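Local coordinates for fatty acid-binding protein homolog (PDB 6I8X) that binds fatty acids inside its beta-barrel and may sequester potentially toxic fatty acids and their peroxidation products or help maintain the lipid layer of the eggshell, at residues Glu23-Tyr28 with Val140-Tyr145; Phe17-Asp22 with Ala45-Lys50; Thr105-His110 with Val119-Tyr124; Asn66-Lys71 with Glu87-Thr92. One frame throughout, in Å; residues are numbered along the deposited sequence.

Contact 1 of 4, residues Glu23-Tyr28 with Val140-Tyr145; sequences ENFDEY and VSTSRY
Phe25 lays one ring face on the guanidinium of Arg144, the two planes only 17° apart and their centres 3.9 Å from each other. CE2 of the phenyl ring sits over the middle of the guanidinium, while Arg144 CD meets the same ring as a CH-pi donor. The bend at chi2 (-100°) sets CD over the ring, a second bend at chi3 turns NE along it, and a salt bridge from NH1 to Asp22 holds the charged end. Thr142 works in two directions. With OG1 anti to the backbone N (chi1 -174°), the hydroxyl donates to the carbonyl of Glu23, OG1 to O 2.7 Å, and the methyl CG2 is left over the face of the Tyr28 ring, 4.0 Å from its centroid. Glu23 pairs with Ser143 in antiparallel fashion through Glu23 N to Ser143 O, 2.9 Å; the return bond from Ser143 N is weak. Beyond this last bridge the chain leaves the sheet and turns into helix 25-31. Asn24, in the N-cap position, uses its side chain on the strand instead of the helix: ND2 donates to Ser141 O at 2.9 Å, nearly straight and in the amide plane. Val140 CG1 packs under the first turn, 3.5 Å from Tyr28 N. The contact thus seats the start of the helical lid of the fatty acid-binding fold on strand 140-148. Because Arg144 also lines the vaccenic acid pocket, stacking on Phe25 and pairing with Asp22 would restrain a pocket cation and probably temper its charge near the bound fatty acid.

Contact 2 of 4, residues Phe17-Asp22 with Ala45-Lys50; sequences FKLERD and AGVTKK. With VCA (vaccenic acid), chain C; EDO (1,2-ethanediol), chain G.
Phe17 and Leu19 have the most surface buried here, followed by Val47 and Lys49, and their backbones make the ladder. Phe17 and Lys49 form an antiparallel hydrogen-bonded pair, with Phe17 N to Lys49 O and Lys49 N to Phe17 O both 2.8 Å. Leu19 N adds a bond to Val47 O, also 2.8 Å. There the side chains of Leu19 and Val47 touch obliquely, CB to CB at 4.0 Å, and Leu19 CD2 rests against the carbonyl oxygen of Ala45. In the same pair a water stands in for the second direct bond, donating to Leu19 O and accepting from Val47 N. Lys49 shares the face of Phe17, but its chain runs extended to CE and then bends (chi4 -81°), bringing NZ 3.1 Å from O2 of vaccenic acid in a hydrogen bond. Asn66 and Tyr124 also bond this amine. Val47 CG1 lies 3.6 Å from the other carboxylate oxygen, O1, and Ala45 CB approaches C7 of the chain. On the face of Lys18, Thr48 OG1 makes a weak bond to a 1,2-ethanediol. Two neighbouring barrel strands, with the helical lid inserted between them in the chain, are typical of the fatty acid-binding protein fold, here lining the carboxylate end of the pocket.

Contact 3 of 4, residues Thr105-His110 with Val119-Tyr124; sequences TLTETH and VETYEY. With EDO (1,2-ethanediol), chain H.
Glu108 uses both carboxylate oxygens at once, binding a tyrosine of the partner strand and a histidine of its own. Tyr124 OH donates to Glu108 OE1 at 2.7 Å, nearly in line with the C-O bond, and ring and carboxylate are almost coplanar, 12° apart. His110 NE2 donates to Glu108 OE2, also at 2.7 Å; the oxygen lies in the imidazole plane, but the nitrogen stands above the plane of the carboxylate. In Glu108 chi1 (179°) sets CG anti to the backbone N, and the extended chain beyond brings OE1 to the ring edge of Tyr124, in its plane. His94 bonds His110 ND1, so a chain of polar groups runs along this face, with Glu108 and Tyr124 buried. Two donors, one on each oxygen, fix the rotation of the carboxylate and probably favour its charged form. Tyr122 turns the edge of its ring toward the face of His110, Tyr122 CE2 to His110 CD2 3.6 Å, an offset edge-to-face pair with planes at 66°. Strands 105-112 and 119-127 form a beta hairpin of the fatty acid-binding barrel, and Leu106, Glu108, His110, Glu120, Tyr122 and Tyr124 share one face of it. Leu106 lies side by side with Tyr124, CD2 to CD2 4.0 Å. Backbone pairs alternate along the ladder, with Tyr124 N to Leu106 O at 2.7 Å and His110 N to Glu120 O at 2.9 Å. The other face bears threonines: Thr109 OG1 and Thr121 OG1 share a hydrogen bond of 3.1 Å. Thr105 CG2 rests on the stem of Glu123.

Contact 4 of 4, residues Asn66-Lys71 with Glu87-Thr92; sequences NLTTKK and EALDST. With VCA (vaccenic acid), chain C; TAM (tris(hydroxyethyl)aminomethane), chain L.
The two loops that follow strands 62-68 and 84-87 meet beside the vaccenic acid, and Lys71 spans most of the distance between them. Its CG is anti to the backbone N (chi1 -172°), and after a bend at chi2 the chain runs out extended. CG passes 3.4 Å from Leu89 O and CE comes equally near Ser91 OG. At the end NZ forms a salt bridge with Glu87, NZ to OE1 2.8 Å, the two side chains crossing at about a right angle. Leu89 fills the inner side of the contact. Its CD2 meets Thr68 CG2 tip to tip at 4.0 Å and also touches Lys71 O, while CD1 lies against Asn66 CB. Residues Ala88 to Ser91 form a type I beta turn, closed by Ser91 N to Ala88 O. An Asx turn overlaps its end, in which Asp90 OD1 takes both the amide and the hydroxyl of Thr92 from the same face of its carboxylate. His94 holds OD2 of that aspartate. In the fatty acid-binding family these two loops, with the helical lid, border the presumed portal to the cavity, and here Thr68 and Leu89 belong to the pocket. Thr68 OG1 is 3.5 Å from C7 of vaccenic acid, and Leu89 CD1 stands 4.0 Å from C2 of the same ligand. The threonine hydroxyl also donates to Lys71 O at 2.8 Å, bracing the loop after strand 62-68. On the outer side Lys70 NZ donates to O5 of a tris(hydroxyethyl)aminomethane, 2.8 Å away.

How the contacts relate
All four contacts are partly buried and reach one antiparallel sheet that closes into the barrel. Contact 3 lies deepest, its centre about 7 Å from the centre of the chain, and is a regular ladder with a polar inner face. Contact 1 is peripheral, about 14 Å from that centre and with several exposed residues, and relies on helix packing and a cation-pi stack. Contacts 2 and 4, both about 11 Å out, touch the vaccenic acid; contact 4 has no ladder between its segments. Contacts 1 and 2 meet on strand 15-23, which lies between 140-148 and 47-53 in the sheet. Lys49 is the hub of contacts 2, 3 and 4, while Tyr28 of contact 1 bonds Glu120 of contact 3.

Contact 1 of 4, residues Glu23-Tyr28 with Val140-Tyr145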
# COMPACT_ATOMS: atom_id res chain seq x y z
N GLU A 23 15.46 -1.88 -0.60
CA GLU A 23 16.59 -1.47 -1.44
C GLU A 23 16.35 -0.04 -1.81
O GLU A 23 15.26 0.28 -2.28
CB GLU A 23 16.60 -2.28 -2.75
CG GLU A 23 17.15 -3.70 -2.67
CD GLU A 23 16.80 -4.61 -3.83
OE1 GLU A 23 16.96 -5.85 -3.68
OE2 GLU A 23 16.33 -4.12 -4.89
N ASN A 24 17.37 0.84 -1.60
CA ASN A 24 17.32 2.25 -1.98
C ASN A 24 16.18 3.07 -1.34
O ASN A 24 15.75 4.08 -1.91
CB ASN A 24 17.29 2.38 -3.54
CG ASN A 24 17.94 3.65 -4.05
OD1 ASN A 24 18.93 4.15 -3.49
ND2 ASN A 24 17.34 4.25 -5.07
N PHE A 25 15.68 2.64 -0.16
CA PHE A 25 14.57 3.39 0.48
C PHE A 25 14.99 4.79 0.94
O PHE A 25 14.21 5.72 0.82
CB PHE A 25 13.89 2.59 1.62
CG PHE A 25 12.55 3.12 2.09
CD1 PHE A 25 11.59 3.56 1.18
CD2 PHE A 25 12.22 3.11 3.45
CE1 PHE A 25 10.34 4.03 1.63
CE2 PHE A 25 10.97 3.57 3.89
CZ PHE A 25 10.04 4.02 2.98
N ASP A 26 16.24 4.96 1.38
CA ASP A 26 16.77 6.25 1.84
C ASP A 26 16.80 7.32 0.74
O ASP A 26 16.35 8.44 0.99
CB ASP A 26 18.17 6.10 2.45
CG ASP A 26 18.64 7.39 3.07
OD1 ASP A 26 18.27 7.65 4.22
OD2 ASP A 26 19.33 8.18 2.36
N GLU A 27 17.36 7.02 -0.43
CA GLU A 27 17.41 8.00 -1.51
C GLU A 27 16.00 8.37 -1.99
O GLU A 27 15.76 9.52 -2.36
CB GLU A 27 18.32 7.54 -2.67
CG GLU A 27 18.93 8.69 -3.49
CD GLU A 27 19.68 9.80 -2.78
OE1 GLU A 27 20.27 9.55 -1.70
OE2 GLU A 27 19.70 10.93 -3.32
N TYR A 28 15.07 7.39 -1.96
CA TYR A 28 13.67 7.60 -2.31
C TYR A 28 13.04 8.60 -1.36
O TYR A 28 12.34 9.50 -1.82
CB TYR A 28 12.86 6.28 -2.31
CG TYR A 28 11.37 6.52 -2.32
CD1 TYR A 28 10.70 6.81 -3.52
CD2 TYR A 28 10.64 6.57 -1.14
CE1 TYR A 28 9.32 7.05 -3.53
CE2 TYR A 28 9.27 6.86 -1.14
CZ TYR A 28 8.62 7.08 -2.34
OH TYR A 28 7.27 7.32 -2.34
N VAL A 140 13.85 8.35 -8.83
CA VAL A 140 14.45 7.52 -7.78
C VAL A 140 13.49 6.36 -7.39
O VAL A 140 12.41 6.62 -6.89
CB VAL A 140 14.93 8.37 -6.55
CG1 VAL A 140 15.46 7.46 -5.44
CG2 VAL A 140 16.00 9.39 -6.96
N SER A 141 13.91 5.10 -7.66
CA SER A 141 13.12 3.88 -7.39
C SER A 141 13.57 3.14 -6.14
O SER A 141 14.74 3.18 -5.77
CB SER A 141 13.18 2.93 -8.59
OG SER A 141 12.43 3.46 -9.67
N THR A 142 12.62 2.42 -5.51
CA THR A 142 12.82 1.62 -4.30
C THR A 142 11.89 0.39 -4.31
O THR A 142 10.81 0.44 -4.88
CB THR A 142 12.67 2.48 -3.02
OG1 THR A 142 13.02 1.68 -1.90
CG2 THR A 142 11.25 3.05 -2.82
N SER A 143 12.35 -0.72 -3.70
CA SER A 143 11.60 -1.97 -3.54
C SER A 143 11.67 -2.34 -2.06
O SER A 143 12.74 -2.25 -1.47
CB SER A 143 12.22 -3.09 -4.37
OG SER A 143 11.89 -2.87 -5.72
N ARG A 144 10.53 -2.70 -1.46
CA ARG A 144 10.41 -3.08 -0.04
C ARG A 144 9.85 -4.49 -0.08
O ARG A 144 8.86 -4.73 -0.78
CB ARG A 144 9.44 -2.12 0.70
CG ARG A 144 9.80 -0.63 0.64
CD ARG A 144 10.49 -0.16 1.92
NE ARG A 144 9.52 0.23 2.92
CZ ARG A 144 9.77 0.39 4.22
NH1 ARG A 144 11.00 0.20 4.69
NH2 ARG A 144 8.81 0.76 5.04
N TYR A 145 10.50 -5.41 0.65
CA TYR A 145 10.21 -6.85 0.69
C TYR A 145 9.49 -7.26 1.98
O TYR A 145 10.05 -7.11 3.06
CB TYR A 145 11.52 -7.67 0.44
CG TYR A 145 12.16 -7.32 -0.89
CD1 TYR A 145 12.99 -6.22 -1.02
CD2 TYR A 145 11.86 -8.05 -2.04
CE1 TYR A 145 13.52 -5.85 -2.26
CE2 TYR A 145 12.40 -7.71 -3.27
CZ TYR A 145 13.23 -6.61 -3.38
OH TYR A 145 13.78 -6.27 -4.59

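Contact 2 of 4, residues Phe17-Asp22 with Ala45-Lys50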
# COMPACT_ATOMS: atom_id res chain seq x y z
N PHE A 17 1.72 -9.85 5.70
CA PHE A 17 3.06 -9.70 5.14
C PHE A 17 3.90 -8.79 6.03
O PHE A 17 3.51 -7.66 6.32
CB PHE A 17 2.97 -9.14 3.70
CG PHE A 17 2.15 -9.98 2.72
CD1 PHE A 17 2.75 -10.95 1.93
CD2 PHE A 17 0.79 -9.73 2.54
CE1 PHE A 17 2.02 -11.65 0.97
CE2 PHE A 17 0.05 -10.46 1.60
CZ PHE A 17 0.67 -11.42 0.83
N LYS A 18 5.02 -9.29 6.49
CA LYS A 18 5.91 -8.54 7.39
C LYS A 18 7.14 -7.98 6.65
O LYS A 18 7.89 -8.74 6.06
CB LYS A 18 6.32 -9.43 8.60
CG LYS A 18 7.24 -8.73 9.61
CD LYS A 18 7.83 -9.68 10.65
CE LYS A 18 9.11 -10.39 10.20
NZ LYS A 18 10.29 -9.46 10.07
N LEU A 19 7.37 -6.66 6.78
CA LEU A 19 8.56 -5.99 6.22
C LEU A 19 9.86 -6.61 6.78
O LEU A 19 10.08 -6.64 8.00
CB LEU A 19 8.51 -4.47 6.50
CG LEU A 19 9.78 -3.67 6.10
CD1 LEU A 19 9.94 -3.59 4.55
CD2 LEU A 19 9.77 -2.31 6.73
N GLU A 20 10.70 -7.11 5.86
CA GLU A 20 11.96 -7.80 6.14
C GLU A 20 13.20 -7.00 5.71
O GLU A 20 14.19 -6.99 6.41
CB GLU A 20 11.94 -9.16 5.43
CG GLU A 20 12.11 -10.33 6.39
CD GLU A 20 12.43 -11.68 5.79
OE1 GLU A 20 13.06 -11.74 4.71
OE2 GLU A 20 12.11 -12.69 6.46
N ARG A 21 13.15 -6.38 4.53
CA ARG A 21 14.25 -5.63 3.92
C ARG A 21 13.75 -4.77 2.78
O ARG A 21 12.65 -4.96 2.30
CB ARG A 21 15.38 -6.58 3.42
CG ARG A 21 14.98 -7.53 2.30
CD ARG A 21 16.17 -8.30 1.76
NE ARG A 21 15.82 -9.13 0.61
CZ ARG A 21 15.99 -8.77 -0.67
NH1 ARG A 21 16.50 -7.59 -0.97
NH2 ARG A 21 15.64 -9.60 -1.64
N ASP A 22 14.57 -3.85 2.33
CA ASP A 22 14.27 -2.96 1.22
C ASP A 22 15.57 -2.61 0.51
O ASP A 22 16.64 -3.02 0.94
CB ASP A 22 13.54 -1.70 1.73
CG ASP A 22 14.19 -0.96 2.88
OD1 ASP A 22 15.42 -1.07 3.04
OD2 ASP A 22 13.49 -0.23 3.57
N ALA A 45 11.31 1.61 10.87
CA ALA A 45 10.11 1.16 11.56
C ALA A 45 9.59 -0.18 11.02
O ALA A 45 9.64 -0.42 9.80
CB ALA A 45 9.03 2.19 11.43
N GLY A 46 9.09 -1.00 11.94
CA GLY A 46 8.47 -2.29 11.65
C GLY A 46 7.14 -2.06 10.96
O GLY A 46 6.39 -1.15 11.34
N VAL A 47 6.87 -2.83 9.89
CA VAL A 47 5.62 -2.73 9.11
C VAL A 47 5.05 -4.14 8.86
O VAL A 47 5.76 -5.07 8.48
CB VAL A 47 5.77 -1.91 7.78
CG1 VAL A 47 4.44 -1.83 7.01
CG2 VAL A 47 6.34 -0.51 8.00
N THR A 48 3.76 -4.27 9.11
CA THR A 48 2.99 -5.47 8.85
C THR A 48 1.79 -5.03 8.01
O THR A 48 1.01 -4.17 8.44
CB THR A 48 2.56 -6.18 10.15
OG1 THR A 48 3.72 -6.71 10.79
CG2 THR A 48 1.59 -7.31 9.86
N LYS A 49 1.65 -5.63 6.84
CA LYS A 49 0.54 -5.35 5.94
C LYS A 49 -0.44 -6.49 5.98
O LYS A 49 -0.04 -7.64 6.05
CB LYS A 49 1.03 -5.09 4.50
CG LYS A 49 1.68 -3.72 4.35
CD LYS A 49 2.08 -3.44 2.90
CE LYS A 49 2.85 -2.16 2.77
NZ LYS A 49 1.98 -0.98 2.75
N LYS A 50 -1.73 -6.18 6.00
CA LYS A 50 -2.77 -7.21 6.03
C LYS A 50 -3.77 -6.89 4.98
O LYS A 50 -4.21 -5.76 4.89
CB LYS A 50 -3.45 -7.32 7.40
CG LYS A 50 -2.56 -7.83 8.50
CD LYS A 50 -3.35 -8.03 9.82
CE LYS A 50 -2.51 -8.67 10.88
NZ LYS A 50 -3.16 -8.61 12.22
O2 VCA C . 3.47 1.69 3.31
C1 VCA C . 4.56 1.52 4.03
O1 VCA C . 5.02 0.43 4.28
C2 VCA C . 5.20 2.79 4.50
C3 VCA C . 5.79 2.74 5.90
C4 VCA C . 6.08 4.13 6.46
C5 VCA C . 6.80 4.16 7.79
C6 VCA C . 5.88 4.13 8.99
C7 VCA C . 6.63 3.96 10.30
C8 VCA C . 7.25 5.20 10.91
C9 VCA C . 6.30 6.05 11.73
C10 VCA C . 6.93 7.35 12.21
C11 VCA C . 5.95 8.48 12.37
C12 VCA C . 5.34 9.11 11.39
C13 VCA C . 5.49 8.84 9.92
C14 VCA C . 4.85 9.90 9.03
C15 VCA C . 5.14 9.72 7.55
C16 VCA C . 4.69 8.40 6.94
C17 VCA C . 4.93 8.30 5.45
C18 VCA C . 4.19 7.16 4.80
C1 EDO G . 2.23 -7.77 13.89
O1 EDO G . 2.80 -6.47 13.98
C2 EDO G . 3.28 -8.90 13.94
O2 EDO G . 3.46 -9.50 12.65
O HOH W 1 8.83 -5.39 10.08

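Contact 3 of 4, residues Thr105-His110 with Val119-Tyr124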
# COMPACT_ATOMS: atom_id res chain seq x y z
N THR A 105 -0.24 -7.61 -10.64
CA THR A 105 0.05 -6.23 -10.24
C THR A 105 -1.10 -5.49 -9.54
O THR A 105 -2.05 -5.05 -10.17
CB THR A 105 0.52 -5.41 -11.46
OG1 THR A 105 1.47 -6.16 -12.20
CG2 THR A 105 1.12 -4.06 -11.07
N LEU A 106 -0.91 -5.24 -8.25
CA LEU A 106 -1.84 -4.45 -7.46
C LEU A 106 -1.26 -3.03 -7.31
O LEU A 106 -0.09 -2.87 -6.99
CB LEU A 106 -2.08 -5.12 -6.10
CG LEU A 106 -2.80 -4.33 -4.99
CD1 LEU A 106 -4.28 -4.19 -5.29
CD2 LEU A 106 -2.64 -5.06 -3.65
N THR A 107 -2.07 -2.01 -7.61
CA THR A 107 -1.65 -0.62 -7.45
C THR A 107 -2.45 0.02 -6.30
O THR A 107 -3.52 -0.48 -5.93
CB THR A 107 -1.72 0.17 -8.76
OG1 THR A 107 -3.08 0.41 -9.11
CG2 THR A 107 -0.95 -0.49 -9.90
N GLU A 108 -1.89 1.07 -5.70
CA GLU A 108 -2.48 1.81 -4.60
C GLU A 108 -2.07 3.26 -4.84
O GLU A 108 -0.89 3.61 -4.75
CB GLU A 108 -1.94 1.29 -3.25
CG GLU A 108 -2.47 2.00 -2.02
CD GLU A 108 -1.85 1.57 -0.69
OE1 GLU A 108 -1.16 0.53 -0.66
OE2 GLU A 108 -2.07 2.26 0.32
N THR A 109 -3.05 4.08 -5.18
CA THR A 109 -2.84 5.47 -5.50
C THR A 109 -3.37 6.35 -4.38
O THR A 109 -4.49 6.15 -3.91
CB THR A 109 -3.46 5.76 -6.88
OG1 THR A 109 -2.99 4.77 -7.80
CG2 THR A 109 -3.12 7.18 -7.41
N HIS A 110 -2.53 7.30 -3.95
CA HIS A 110 -2.86 8.28 -2.92
C HIS A 110 -2.83 9.66 -3.52
O HIS A 110 -1.92 10.01 -4.28
CB HIS A 110 -1.86 8.24 -1.75
CG HIS A 110 -1.93 6.98 -0.93
ND1 HIS A 110 -2.11 7.03 0.44
CD2 HIS A 110 -1.80 5.69 -1.31
CE1 HIS A 110 -2.11 5.78 0.85
NE2 HIS A 110 -1.94 4.93 -0.16
N VAL A 119 0.13 13.42 -6.05
CA VAL A 119 -0.41 12.14 -6.53
C VAL A 119 0.72 11.13 -6.61
O VAL A 119 1.73 11.39 -7.28
CB VAL A 119 -1.14 12.28 -7.90
CG1 VAL A 119 -1.62 10.93 -8.42
CG2 VAL A 119 -2.30 13.26 -7.82
N GLU A 120 0.56 9.97 -5.96
CA GLU A 120 1.56 8.92 -5.98
C GLU A 120 0.95 7.51 -6.00
O GLU A 120 0.07 7.21 -5.19
CB GLU A 120 2.55 9.08 -4.82
CG GLU A 120 3.57 7.95 -4.80
CD GLU A 120 4.84 8.16 -4.02
OE1 GLU A 120 4.76 8.69 -2.89
OE2 GLU A 120 5.90 7.71 -4.50
N THR A 121 1.47 6.65 -6.89
CA THR A 121 1.08 5.25 -7.03
C THR A 121 2.16 4.28 -6.51
O THR A 121 3.34 4.41 -6.87
CB THR A 121 0.67 4.96 -8.49
OG1 THR A 121 -0.35 5.88 -8.88
CG2 THR A 121 0.15 3.52 -8.68
N TYR A 122 1.73 3.30 -5.68
CA TYR A 122 2.59 2.21 -5.17
C TYR A 122 2.16 0.92 -5.87
O TYR A 122 0.97 0.69 -6.07
CB TYR A 122 2.48 2.03 -3.65
CG TYR A 122 2.64 3.31 -2.88
CD1 TYR A 122 3.82 4.04 -2.92
CD2 TYR A 122 1.59 3.83 -2.13
CE1 TYR A 122 3.97 5.23 -2.21
CE2 TYR A 122 1.71 5.04 -1.44
CZ TYR A 122 2.91 5.73 -1.47
OH TYR A 122 3.05 6.90 -0.76
N GLU A 123 3.12 0.08 -6.22
CA GLU A 123 2.89 -1.17 -6.93
C GLU A 123 3.28 -2.37 -6.06
O GLU A 123 4.33 -2.35 -5.44
CB GLU A 123 3.71 -1.12 -8.22
CG GLU A 123 3.68 -2.36 -9.09
CD GLU A 123 4.66 -2.31 -10.25
OE1 GLU A 123 4.90 -1.21 -10.80
OE2 GLU A 123 5.20 -3.39 -10.61
N TYR A 124 2.42 -3.40 -6.02
CA TYR A 124 2.69 -4.62 -5.27
C TYR A 124 2.73 -5.80 -6.19
O TYR A 124 1.87 -5.95 -7.06
CB TYR A 124 1.66 -4.89 -4.18
CG TYR A 124 1.53 -3.83 -3.12
CD1 TYR A 124 2.22 -3.94 -1.91
CD2 TYR A 124 0.59 -2.81 -3.24
CE1 TYR A 124 2.00 -3.04 -0.87
CE2 TYR A 124 0.38 -1.89 -2.21
CZ TYR A 124 1.09 -2.01 -1.03
OH TYR A 124 0.87 -1.14 0.01
C1 EDO H . 6.21 3.12 -9.28
O1 EDO H . 4.93 2.51 -9.13
C2 EDO H . 7.33 2.03 -9.33
O2 EDO H . 6.97 1.03 -10.26

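Contact 4 of 4, residues Asn66-Lys71 with Glu87-Thr92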
# COMPACT_ATOMS: atom_id res chain seq x y z
N ASN A 66 -2.26 -1.28 7.58
CA ASN A 66 -0.84 -0.99 7.65
C ASN A 66 -0.59 -0.84 9.13
O ASN A 66 -1.07 0.13 9.72
CB ASN A 66 -0.49 0.31 6.96
CG ASN A 66 -0.13 0.16 5.53
OD1 ASN A 66 0.72 -0.63 5.17
ND2 ASN A 66 -0.75 0.96 4.69
N LEU A 67 0.07 -1.82 9.74
CA LEU A 67 0.41 -1.81 11.16
C LEU A 67 1.89 -1.50 11.30
O LEU A 67 2.72 -2.23 10.78
CB LEU A 67 0.06 -3.18 11.83
CG LEU A 67 -1.37 -3.71 11.61
CD1 LEU A 67 -1.57 -5.05 12.30
CD2 LEU A 67 -2.46 -2.68 12.09
N THR A 68 2.22 -0.35 11.89
CA THR A 68 3.63 0.05 12.06
C THR A 68 3.93 0.27 13.53
O THR A 68 3.03 0.15 14.35
CB THR A 68 4.06 1.24 11.13
OG1 THR A 68 3.81 2.47 11.78
CG2 THR A 68 3.37 1.22 9.73
N THR A 69 5.20 0.55 13.86
CA THR A 69 5.70 0.84 15.21
C THR A 69 4.87 1.94 15.87
O THR A 69 4.54 1.84 17.05
CB THR A 69 7.18 1.23 15.12
OG1 THR A 69 7.92 0.14 14.54
CG2 THR A 69 7.78 1.63 16.46
N LYS A 70 4.48 2.97 15.08
CA LYS A 70 3.68 4.05 15.65
C LYS A 70 2.26 4.11 15.05
O LYS A 70 1.35 3.46 15.57
CB LYS A 70 4.45 5.39 15.56
CG LYS A 70 5.51 5.50 16.66
CD LYS A 70 4.81 5.56 18.06
CE LYS A 70 5.81 5.68 19.16
NZ LYS A 70 5.18 5.58 20.49
N LYS A 71 2.06 4.84 13.97
CA LYS A 71 0.78 5.00 13.30
C LYS A 71 0.31 3.72 12.62
O LYS A 71 1.08 3.05 11.97
CB LYS A 71 0.91 6.13 12.24
CG LYS A 71 -0.38 6.58 11.55
CD LYS A 71 -1.37 7.20 12.51
CE LYS A 71 -2.58 7.71 11.79
NZ LYS A 71 -3.53 8.27 12.77
N GLU A 87 -7.81 8.33 6.48
CA GLU A 87 -6.59 8.79 7.10
C GLU A 87 -5.44 7.86 6.66
O GLU A 87 -5.59 6.62 6.68
CB GLU A 87 -6.73 8.83 8.63
CG GLU A 87 -5.52 9.42 9.33
CD GLU A 87 -5.64 9.63 10.83
OE1 GLU A 87 -6.02 8.67 11.54
OE2 GLU A 87 -5.26 10.72 11.30
N ALA A 88 -4.32 8.47 6.26
CA ALA A 88 -3.12 7.76 5.84
C ALA A 88 -2.09 7.79 6.98
O ALA A 88 -2.39 8.35 8.04
CB ALA A 88 -2.56 8.37 4.56
N LEU A 89 -0.92 7.14 6.77
CA LEU A 89 0.16 6.98 7.75
C LEU A 89 0.81 8.30 8.21
O LEU A 89 1.42 8.34 9.27
CB LEU A 89 1.23 5.99 7.24
CG LEU A 89 0.86 4.50 7.25
CD1 LEU A 89 1.89 3.71 6.47
CD2 LEU A 89 0.71 3.96 8.67
N ASP A 90 0.63 9.37 7.43
CA ASP A 90 1.14 10.70 7.74
C ASP A 90 0.15 11.48 8.62
O ASP A 90 0.39 12.65 8.92
CB ASP A 90 1.46 11.45 6.43
CG ASP A 90 0.30 11.68 5.47
OD1 ASP A 90 -0.82 11.21 5.75
OD2 ASP A 90 0.52 12.36 4.43
N SER A 91 -0.96 10.81 9.05
CA SER A 91 -2.05 11.32 9.91
C SER A 91 -2.92 12.38 9.23
O SER A 91 -3.59 13.17 9.90
CB SER A 91 -1.54 11.82 11.26
OG SER A 91 -1.09 10.73 12.04
N THR A 92 -2.93 12.37 7.90
CA THR A 92 -3.75 13.29 7.11
C THR A 92 -4.75 12.48 6.26
O THR A 92 -4.59 11.26 6.11
CB THR A 92 -2.86 14.22 6.24
OG1 THR A 92 -2.27 13.46 5.17
CG2 THR A 92 -1.78 14.96 7.05
O2 VCA C . 3.47 1.69 3.31
C1 VCA C . 4.56 1.52 4.03
O1 VCA C . 5.02 0.43 4.28
C2 VCA C . 5.20 2.79 4.50
C3 VCA C . 5.79 2.74 5.90
C4 VCA C . 6.08 4.13 6.46
C5 VCA C . 6.80 4.16 7.79
C6 VCA C . 5.88 4.13 8.99
C7 VCA C . 6.63 3.96 10.30
C8 VCA C . 7.25 5.20 10.91
C9 VCA C . 6.30 6.05 11.73
C10 VCA C . 6.93 7.35 12.21
C11 VCA C . 5.95 8.48 12.37
C12 VCA C . 5.34 9.11 11.39
C13 VCA C . 5.49 8.84 9.92
C14 VCA C . 4.85 9.90 9.03
C15 VCA C . 5.14 9.72 7.55
C16 VCA C . 4.69 8.40 6.94
C17 VCA C . 4.93 8.30 5.45
C18 VCA C . 4.19 7.16 4.80
C TAM L . 5.35 7.89 24.44
C1 TAM L . 6.56 8.81 24.85
C2 TAM L . 5.73 6.43 24.64
C3 TAM L . 4.09 8.19 25.35
C4 TAM L . 7.50 9.28 23.75
C5 TAM L . 7.01 5.92 24.02
C6 TAM L . 2.73 7.98 24.73
N TAM L . 5.09 8.05 22.99
O4 TAM L . 6.80 10.08 22.83
O5 TAM L . 6.96 6.06 22.61
O6 TAM L . 2.70 6.94 23.75